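PDB 5VQE: beta-glucoside phosphorylase BglX from Unidentified, which probably cleaves beta-glucosides by phosphorolysis, transferring glucose to phosphate, as a glucoside phosphorylase of glycoside hydrolase family 3. Local coordinates for residues A388-T393 and S549-S554; W383-A388 and N533-R538. One frame throughout, in Å; residues are numbered along the deposited sequence.

Contact 1 (A388-T393 and S549-S554); sequences ADESIT and SFKGKS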
loop_
_atom_site.group_PDB
_atom_site.type_symbol
_atom_site.label_atom_id
_atom_site.label_comp_id
_atom_site.label_asym_id
_atom_site.label_seq_id
_atom_site.Cartn_x
_atom_site.Cartn_y
_atom_site.Cartn_z
ATOM N N ALA A 388 -11.417 -7.364 12.219
ATOM C CA ALA A 388 -11.845 -8.607 11.590
ATOM C C ALA A 388 -13.304 -8.909 11.925
ATOM O O ALA A 388 -14.094 -9.271 11.047
ATOM C CB ALA A 388 -10.930 -9.755 12.016
ATOM N N ASP A 389 -13.688 -8.734 13.189
ATOM C CA ASP A 389 -15.075 -8.954 13.575
ATOM C C ASP A 389 -16.017 -8.078 12.757
ATOM O O ASP A 389 -17.085 -8.531 12.330
ATOM C CB ASP A 389 -15.245 -8.679 15.071
ATOM C CG ASP A 389 -16.670 -8.905 15.555
ATOM O OD1 ASP A 389 -17.482 -9.515 14.825
ATOM O OD2 ASP A 389 -16.989 -8.442 16.671
ATOM N N GLU A 390 -15.633 -6.826 12.508
ATOM C CA GLU A 390 -16.522 -5.899 11.821
ATOM C C GLU A 390 -16.430 -5.984 10.304
ATOM O O GLU A 390 -17.342 -5.504 9.625
ATOM C CB GLU A 390 -16.225 -4.455 12.239
ATOM C CG GLU A 390 -16.389 -4.156 13.732
ATOM C CD GLU A 390 -17.845 -4.180 14.214
ATOM O OE1 GLU A 390 -18.777 -4.019 13.387
ATOM O OE2 GLU A 390 -18.061 -4.365 15.437
ATOM N N SER A 391 -15.369 -6.581 9.761
ATOM C CA SER A 391 -15.098 -6.481 8.330
ATOM C C SER A 391 -15.675 -7.636 7.517
ATOM O O SER A 391 -16.141 -7.423 6.388
ATOM C CB SER A 391 -13.588 -6.395 8.086
ATOM O OG SER A 391 -12.947 -7.624 8.372
ATOM N N ILE A 392 -15.651 -8.859 8.050
ATOM C CA ILE A 392 -15.942 -10.025 7.225
ATOM C C ILE A 392 -17.355 -9.917 6.675
ATOM O O ILE A 392 -18.305 -9.610 7.406
ATOM C CB ILE A 392 -15.717 -11.314 8.028
ATOM C CG1 ILE A 392 -14.251 -11.389 8.454
ATOM C CG2 ILE A 392 -16.097 -12.548 7.188
ATOM C CD1 ILE A 392 -13.897 -12.599 9.299
ATOM N N THR A 393 -17.497 -10.164 5.371
ATOM C CA THR A 393 -18.702 -9.807 4.630
ATOM C C THR A 393 -19.327 -11.049 4.018
ATOM O O THR A 393 -18.686 -11.742 3.221
ATOM C CB THR A 393 -18.387 -8.793 3.528
ATOM O OG1 THR A 393 -17.715 -7.661 4.097
ATOM C CG2 THR A 393 -19.662 -8.339 2.842
ATOM N N SER A 549 -21.959 -12.638 14.475
ATOM C CA SER A 549 -22.716 -12.240 13.301
ATOM C C SER A 549 -21.785 -11.702 12.217
ATOM O O SER A 549 -20.686 -11.215 12.496
ATOM C CB SER A 549 -23.748 -11.175 13.664
ATOM O OG SER A 549 -23.119 -10.046 14.236
ATOM N N PHE A 550 -22.233 -11.811 10.970
ATOM C CA PHE A 550 -21.571 -11.137 9.856
ATOM C C PHE A 550 -21.975 -9.671 9.862
ATOM O O PHE A 550 -23.167 -9.344 9.829
ATOM C CB PHE A 550 -21.935 -11.790 8.526
ATOM C CG PHE A 550 -21.334 -13.144 8.342
ATOM C CD1 PHE A 550 -20.026 -13.280 7.911
ATOM C CD2 PHE A 550 -22.072 -14.284 8.610
ATOM C CE1 PHE A 550 -19.464 -14.527 7.744
ATOM C CE2 PHE A 550 -21.519 -15.536 8.445
ATOM C CZ PHE A 550 -20.210 -15.661 8.010
ATOM N N LYS A 551 -20.980 -8.792 9.919
ATOM C CA LYS A 551 -21.206 -7.366 10.063
ATOM C C LYS A 551 -20.638 -6.541 8.920
ATOM O O LYS A 551 -20.983 -5.358 8.808
ATOM C CB LYS A 551 -20.585 -6.867 11.375
ATOM C CG LYS A 551 -21.048 -7.619 12.614
ATOM C CD LYS A 551 -20.202 -7.245 13.824
ATOM C CE LYS A 551 -20.653 -7.982 15.092
ATOM N NZ LYS A 551 -20.247 -9.421 15.106
ATOM N N GLY A 552 -19.776 -7.115 8.083
ATOM C CA GLY A 552 -19.123 -6.333 7.052
ATOM C C GLY A 552 -20.083 -5.890 5.968
ATOM O O GLY A 552 -21.080 -6.545 5.680
ATOM N N LYS A 553 -19.759 -4.751 5.357
ATOM C CA LYS A 553 -20.486 -4.213 4.214
ATOM C C LYS A 553 -19.501 -4.019 3.070
ATOM O O LYS A 553 -18.498 -3.314 3.226
ATOM C CB LYS A 553 -21.166 -2.890 4.570
ATOM C CG LYS A 553 -21.804 -2.178 3.384
ATOM C CD LYS A 553 -22.338 -0.815 3.777
ATOM C CE LYS A 553 -22.809 -0.043 2.561
ATOM N NZ LYS A 553 -23.586 1.171 2.942
ATOM N N SER A 554 -19.786 -4.639 1.930
ATOM C CA SER A 554 -18.894 -4.570 0.783
ATOM C C SER A 554 -18.581 -3.113 0.434
ATOM O O SER A 554 -19.510 -2.342 0.160
ATOM C CB SER A 554 -19.542 -5.268 -0.409
ATOM O OG SER A 554 -19.669 -6.652 -0.164
HETATM O O HOH W 1 -18.339 -9.635 10.112
HETATM O O HOH W 2 -18.913 -9.015 18.142
#
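G552 and K551 press against the C-terminal end of helix 378-391, and the two residues meet it in contrasting ways. At the tight end the backbones touch directly. G552 N donates to I392 O at 3.0 Å, the nitrogen lying above the carbonyl plane, 43° out of it, while G552 CA sits 3.2 Å from both E390 O and S391 O in CA-H...O contacts. A beta carbon on G552 would fall 1.9 Å from S391 O, so the lack of a side chain is what permits this approach. T393 OG1 donates to the same S391 O at 2.8 Å, nearly along the C=O axis, and is also hydrogen-bonded to Y530 OH. A water bridges the seam, donating to D389 O and I392 O and accepting from K551 N. Close by, I392 CG2 meets the edge of the F550 ring at CE1, in the ring plane, and I527 of strand 525-528 touches both side chains.

Toward solvent the packing gives way to charge. The K551 chain lies extended across E390, with CD 3.6 Å from E390 OE1, and then bends at its last torsion (chi4 75°). This turn sets NZ 2.8 Å from D389 OD1, on the syn lone pair, in a salt bridge. S549 O and S549 OG also accept from NZ. D389 OD1 is also held by a salt bridge to K543 of helix 534-544, and the two lysines together would probably stabilise the carboxylate's negative charge. A second water links D389 OD2 to NZ, weakly on the lysine side. A loop thus wraps the end of a helix where the chain enters edge strand 393-397 of a mixed sheet, within an alpha/beta domain such as follows the TIM barrel in family 3 enzymes.

Contact 2 (W383-A388 and N533-R538); sequences WALEIA and NEATVR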
loop_
_atom_site.group_PDB
_atom_site.type_symbol
_atom_site.label_atom_id
_atom_site.label_comp_id
_atom_site.label_asym_id
_atom_site.label_seq_id
_atom_site.Cartn_x
_atom_site.Cartn_y
_atom_site.Cartn_z
ATOM N N TRP A 383 -7.245 -4.342 18.407
ATOM C CA TRP A 383 -7.840 -3.615 17.289
ATOM C C TRP A 383 -7.929 -4.487 16.044
ATOM O O TRP A 383 -8.902 -4.401 15.289
ATOM C CB TRP A 383 -7.026 -2.355 16.988
ATOM C CG TRP A 383 -7.234 -1.231 17.949
ATOM C CD1 TRP A 383 -8.291 -1.053 18.788
ATOM C CD2 TRP A 383 -6.356 -0.117 18.166
ATOM N NE1 TRP A 383 -8.126 0.104 19.518
ATOM C CE2 TRP A 383 -6.946 0.694 19.153
ATOM C CE3 TRP A 383 -5.127 0.267 17.626
ATOM C CZ2 TRP A 383 -6.352 1.866 19.606
ATOM C CZ3 TRP A 383 -4.542 1.424 18.070
ATOM C CH2 TRP A 383 -5.151 2.213 19.056
ATOM N N ALA A 384 -6.913 -5.320 15.801
ATOM C CA ALA A 384 -6.967 -6.226 14.658
ATOM C C ALA A 384 -8.137 -7.192 14.776
ATOM O O ALA A 384 -8.790 -7.517 13.775
ATOM C CB ALA A 384 -5.653 -6.993 14.533
ATOM N N LEU A 385 -8.412 -7.670 15.992
ATOM C CA LEU A 385 -9.532 -8.582 16.183
ATOM C C LEU A 385 -10.865 -7.874 15.975
ATOM O O LEU A 385 -11.774 -8.431 15.349
ATOM C CB LEU A 385 -9.467 -9.205 17.577
ATOM C CG LEU A 385 -10.039 -10.620 17.682
ATOM C CD1 LEU A 385 -9.184 -11.601 16.890
ATOM C CD2 LEU A 385 -10.130 -11.061 19.137
ATOM N N GLU A 386 -11.004 -6.649 16.494
ATOM C CA GLU A 386 -12.234 -5.888 16.294
ATOM C C GLU A 386 -12.494 -5.637 14.814
ATOM O O GLU A 386 -13.631 -5.762 14.342
ATOM C CB GLU A 386 -12.151 -4.562 17.047
ATOM C CG GLU A 386 -12.024 -4.712 18.549
ATOM C CD GLU A 386 -11.832 -3.382 19.249
ATOM O OE1 GLU A 386 -11.678 -2.348 18.557
ATOM O OE2 GLU A 386 -11.831 -3.376 20.493
ATOM N N ILE A 387 -11.454 -5.260 14.069
ATOM C CA ILE A 387 -11.635 -4.965 12.654
ATOM C C ILE A 387 -12.033 -6.225 11.899
ATOM O O ILE A 387 -12.923 -6.191 11.043
ATOM C CB ILE A 387 -10.361 -4.302 12.093
ATOM C CG1 ILE A 387 -10.204 -2.912 12.730
ATOM C CG2 ILE A 387 -10.429 -4.156 10.584
ATOM C CD1 ILE A 387 -8.849 -2.288 12.548
ATOM N N ALA A 388 -11.417 -7.364 12.219
ATOM C CA ALA A 388 -11.845 -8.607 11.590
ATOM C C ALA A 388 -13.304 -8.909 11.925
ATOM O O ALA A 388 -14.094 -9.271 11.047
ATOM C CB ALA A 388 -10.930 -9.755 12.016
ATOM N N ASN A 533 -4.820 -13.083 7.806
ATOM C CA ASN A 533 -3.981 -13.131 8.993
ATOM C C ASN A 533 -4.717 -13.897 10.084
ATOM O O ASN A 533 -5.877 -14.284 9.932
ATOM C CB ASN A 533 -3.575 -11.726 9.468
ATOM C CG ASN A 533 -4.754 -10.871 9.890
ATOM O OD1 ASN A 533 -5.887 -11.339 10.001
ATOM N ND2 ASN A 533 -4.480 -9.596 10.137
ATOM N N GLU A 534 -4.014 -14.132 11.192
ATOM C CA GLU A 534 -4.576 -14.949 12.261
ATOM C C GLU A 534 -5.884 -14.363 12.780
ATOM O O GLU A 534 -6.855 -15.096 12.999
ATOM C CB GLU A 534 -3.558 -15.091 13.393
ATOM C CG GLU A 534 -4.153 -15.585 14.707
ATOM C CD GLU A 534 -3.089 -16.026 15.696
ATOM O OE1 GLU A 534 -1.889 -15.873 15.385
ATOM O OE2 GLU A 534 -3.456 -16.527 16.780
ATOM N N ALA A 535 -5.931 -13.047 12.990
ATOM C CA ALA A 535 -7.133 -12.433 13.541
ATOM C C ALA A 535 -8.342 -12.694 12.656
ATOM O O ALA A 535 -9.427 -13.022 13.152
ATOM C CB ALA A 535 -6.917 -10.934 13.724
ATOM N N THR A 536 -8.178 -12.562 11.336
ATOM C CA THR A 536 -9.309 -12.751 10.439
ATOM C C THR A 536 -9.708 -14.213 10.354
ATOM O O THR A 536 -10.897 -14.518 10.208
ATOM C CB THR A 536 -8.967 -12.203 9.055
ATOM O OG1 THR A 536 -8.518 -10.851 9.190
ATOM C CG2 THR A 536 -10.178 -12.248 8.129
ATOM N N VAL A 537 -8.738 -15.121 10.449
ATOM C CA VAL A 537 -9.043 -16.550 10.418
ATOM C C VAL A 537 -9.859 -16.943 11.643
ATOM O O VAL A 537 -10.857 -17.664 11.540
ATOM C CB VAL A 537 -7.745 -17.372 10.317
ATOM C CG1 VAL A 537 -7.995 -18.851 10.645
ATOM C CG2 VAL A 537 -7.124 -17.245 8.918
ATOM N N ARG A 538 -9.445 -16.480 12.823
ATOM C CA ARG A 538 -10.176 -16.825 14.041
ATOM C C ARG A 538 -11.589 -16.260 14.012
ATOM O O ARG A 538 -12.537 -16.926 14.439
ATOM C CB ARG A 538 -9.421 -16.332 15.279
ATOM C CG ARG A 538 -8.087 -17.012 15.478
ATOM C CD ARG A 538 -7.434 -16.658 16.803
ATOM N NE ARG A 538 -6.165 -17.369 16.964
ATOM C CZ ARG A 538 -6.041 -18.608 17.440
ATOM N NH1 ARG A 538 -7.105 -19.297 17.826
ATOM N NH2 ARG A 538 -4.840 -19.166 17.528
#
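A384, L385 and A388 meet A535 and T536 in a helix-helix packing contact within the alpha/beta domain, where helix 378-391 lies beside the first turns of helix 534-544. The segment axes approach to 8.5 Å, with 44° between their N-to-C directions, a closeness that small residues allow. A535 CB points into the interface, 4.2 Å from A384 CB, and at the more exposed border L385 CD1 reaches it at 4.0 Å. On the buried side A388 CB rests 3.8 Å from T536 CA, alongside T536 OG1. The interface is thus wholly a matter of van der Waals packing, and polar order comes from within helix 534-544 itself. N533 is its N-cap: OD1 accepts from T536 N at 2.9 Å, while ND2 is tied to V110 O. T536 holds its OG1 beside its own backbone N (chi1 -53°), turned toward the cap. An alanine here would probably leave N533 OD1 with the backbone N of this residue as its one donor from the helix, the hydroxyl's bond lost, and open a gap beside A388 CB. As it is, T536 OG1 and T536 N reach N533 OD1 from opposite faces of its plane, the hydroxyl at 2.8 Å.

In the fold
Followed from the N terminus, the chain passes its barrel portion and enters helix 378-391, which supplies the first segment of contact 2 and begins that of contact 1, with A388 shared. It continues through all six strands of the mixed sheet, from 393-397 to 525-528, and returns with helix 534-544, closing a loop of 144 residues at contact 2. The chain runs past that helix and comes back once more at 549-554, closing 155 residues at contact 1. The segments alternate, so the two closures cross rather than nest. Their centres are about 11 Å apart, bridged by I392 CD1 packing on T536 O at 3.7 Å. Nearby, helices 113-119 and 122-138 join helix 378-391 to the N-terminal half.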